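Local coordinates for hypothetical protein (Legionella pneumophila subsp. pneumophila, PDB 2IM9), which is of unknown function but belongs to an N-acetylmuramoyl-L-alanine amidase-like family, so it may act on amide bonds of the bacterial cell wall, at residues 60-65 with 280-285. Residues are numbered along the deposited sequence; the frame is centred on the assembly and turned at random.
Sequences ISAYFK and FFRQAS
R282 lays one face of its guanidinium group against A62 and K65. The methyl CB of A62 sits 3.5 Å from R282 NH1. CD of K65 covers the other end of the same face, 3.8 Å from R282 NE. The two long chains cross at about a right angle. S61 comes in at the guanidinium edge. R282 NH1 gives a hydrogen bond to S61 OG (3.0 Å, 159° at the hydrogen), and the oxygen lies almost exactly in the guanidinium plane. S61 OG accepts this bond and turns its one proton back to its own helix, to the carbonyl of I57, with that of S58 also close enough to share it. Beside the bond from R282, S61 CB packs on R282 CD at 3.6 Å. R282 leaves the strand with CG anti to its backbone N (chi1 -178°). A bend at chi3 (-73°) then turns the flat group so that NH1 meets S61 OG. K65 NZ and R282 NH2 are 4.2 Å apart, and both groups are positive. D293 of the neighbouring strand 290-295 forms salt bridges to both side chains, OD1 with R282 NE and OD2 with K65 NZ, and the shared carboxylate probably offsets the repulsion. The contact thus joins the C-terminal part of helix 53-63 and the loop after it to strand 278-285 of the antiparallel sheet. It is helix-on-sheet packing through a strand arginine, within the region assigned to the N-acetylmuramoyl-L-alanine amidase-like family of the Peptidase_CA clan.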
loop_
_atom_site.group_PDB
_atom_site.type_symbol
_atom_site.label_atom_id
_atom_site.label_comp_id
_atom_site.label_asym_id
_atom_site.label_seq_id
_atom_site.Cartn_x
_atom_site.Cartn_y
_atom_site.Cartn_z
ATOM N N ILE A 60 5.893 -5.020 14.270
ATOM C CA ILE A 60 5.260 -5.956 13.329
ATOM C C ILE A 60 5.911 -5.889 11.938
ATOM O O ILE A 60 6.198 -6.914 11.318
ATOM C CB ILE A 60 3.747 -5.703 13.252
ATOM C CG1 ILE A 60 3.125 -6.030 14.610
ATOM C CG2 ILE A 60 3.089 -6.539 12.125
ATOM C CD1 ILE A 60 1.752 -5.417 14.830
ATOM N N SER A 61 6.159 -4.675 11.453
ATOM C CA SER A 61 6.845 -4.535 10.180
ATOM C C SER A 61 8.235 -5.205 10.230
ATOM O O SER A 61 8.629 -5.893 9.294
ATOM C CB SER A 61 6.910 -3.064 9.757
ATOM O OG SER A 61 7.601 -2.274 10.704
ATOM N N ALA A 62 8.942 -5.057 11.353
ATOM C CA ALA A 62 10.266 -5.679 11.528
ATOM C C ALA A 62 10.201 -7.205 11.510
ATOM O O ALA A 62 11.084 -7.861 10.965
ATOM C CB ALA A 62 10.915 -5.205 12.802
ATOM N N TYR A 63 9.141 -7.752 12.080
ATOM C CA TYR A 63 8.975 -9.208 12.195
ATOM C C TYR A 63 9.002 -9.880 10.823
ATOM O O TYR A 63 9.428 -11.036 10.693
ATOM C CB TYR A 63 7.676 -9.509 12.928
ATOM C CG TYR A 63 7.329 -10.979 13.031
ATOM C CD1 TYR A 63 8.005 -11.822 13.921
ATOM C CD2 TYR A 63 6.313 -11.524 12.243
ATOM C CE1 TYR A 63 7.678 -13.183 14.015
ATOM C CE2 TYR A 63 5.975 -12.873 12.326
ATOM C CZ TYR A 63 6.656 -13.696 13.210
ATOM O OH TYR A 63 6.312 -15.025 13.273
ATOM N N PHE A 64 8.551 -9.155 9.798
ATOM C CA PHE A 64 8.496 -9.695 8.436
ATOM C C PHE A 64 9.684 -9.325 7.559
ATOM O O PHE A 64 9.680 -9.645 6.387
ATOM C CB PHE A 64 7.198 -9.271 7.736
ATOM C CG PHE A 64 5.960 -9.836 8.375
ATOM C CD1 PHE A 64 5.651 -11.197 8.255
ATOM C CD2 PHE A 64 5.114 -9.023 9.109
ATOM C CE1 PHE A 64 4.507 -11.725 8.850
ATOM C CE2 PHE A 64 3.964 -9.543 9.717
ATOM C CZ PHE A 64 3.661 -10.893 9.589
ATOM N N LYS A 65 10.684 -8.618 8.098
ATOM C CA LYS A 65 11.881 -8.330 7.292
ATOM C C LYS A 65 12.487 -9.638 6.774
ATOM O O LYS A 65 12.536 -10.643 7.503
ATOM C CB LYS A 65 12.932 -7.544 8.081
ATOM C CG LYS A 65 12.633 -6.059 8.205
ATOM C CD LYS A 65 13.562 -5.385 9.209
ATOM C CE LYS A 65 14.979 -5.277 8.678
ATOM N NZ LYS A 65 15.806 -4.508 9.652
ATOM N N PHE A 280 14.713 5.153 8.021
ATOM C CA PHE A 280 14.658 4.063 7.058
ATOM C C PHE A 280 13.306 3.963 6.352
ATOM O O PHE A 280 12.269 4.379 6.877
ATOM C CB PHE A 280 15.054 2.730 7.718
ATOM C CG PHE A 280 16.493 2.705 8.162
ATOM C CD1 PHE A 280 17.490 2.236 7.314
ATOM C CD2 PHE A 280 16.854 3.231 9.398
ATOM C CE1 PHE A 280 18.846 2.261 7.718
ATOM C CE2 PHE A 280 18.183 3.254 9.803
ATOM C CZ PHE A 280 19.177 2.765 8.957
ATOM N N PHE A 281 13.361 3.437 5.147
ATOM C CA PHE A 281 12.182 3.135 4.346
ATOM C C PHE A 281 12.079 1.620 4.381
ATOM O O PHE A 281 12.921 0.901 3.825
ATOM C CB PHE A 281 12.395 3.673 2.935
ATOM C CG PHE A 281 11.220 3.545 2.023
ATOM C CD1 PHE A 281 9.906 3.750 2.477
ATOM C CD2 PHE A 281 11.431 3.326 0.663
ATOM C CE1 PHE A 281 8.828 3.683 1.594
ATOM C CE2 PHE A 281 10.340 3.263 -0.228
ATOM C CZ PHE A 281 9.048 3.438 0.245
ATOM N N ARG A 282 11.069 1.133 5.094
ATOM C CA ARG A 282 10.878 -0.307 5.250
ATOM C C ARG A 282 9.786 -0.750 4.291
ATOM O O ARG A 282 8.659 -0.295 4.382
ATOM C CB ARG A 282 10.500 -0.632 6.692
ATOM C CG ARG A 282 10.330 -2.132 6.961
ATOM C CD ARG A 282 10.196 -2.370 8.461
ATOM N NE ARG A 282 11.474 -2.184 9.148
ATOM C CZ ARG A 282 11.593 -2.054 10.465
ATOM N NH1 ARG A 282 10.517 -2.078 11.245
ATOM N NH2 ARG A 282 12.798 -1.896 11.004
ATOM N N GLN A 283 10.134 -1.609 3.335
ATOM C CA GLN A 283 9.170 -1.968 2.288
ATOM C C GLN A 283 9.500 -3.283 1.625
ATOM O O GLN A 283 10.605 -3.799 1.775
ATOM C CB GLN A 283 9.002 -0.866 1.214
ATOM C CG GLN A 283 10.146 0.092 1.065
ATOM C CD GLN A 283 11.327 -0.481 0.288
ATOM O OE1 GLN A 283 11.214 -0.805 -0.905
ATOM N NE2 GLN A 283 12.485 -0.538 0.945
ATOM N N ALA A 284 8.503 -3.829 0.941
ATOM C CA ALA A 284 8.655 -5.038 0.150
ATOM C C ALA A 284 9.160 -4.573 -1.204
ATOM O O ALA A 284 8.458 -3.847 -1.932
ATOM C CB ALA A 284 7.314 -5.766 0.031
ATOM N N SER A 285 10.392 -4.971 -1.509
ATOM C CA SER A 285 11.137 -4.444 -2.641
ATOM C C SER A 285 11.321 -5.481 -3.740
ATOM O O SER A 285 11.912 -6.532 -3.501
ATOM C CB SER A 285 12.509 -3.971 -2.149
ATOM O OG SER A 285 13.372 -3.676 -3.235
#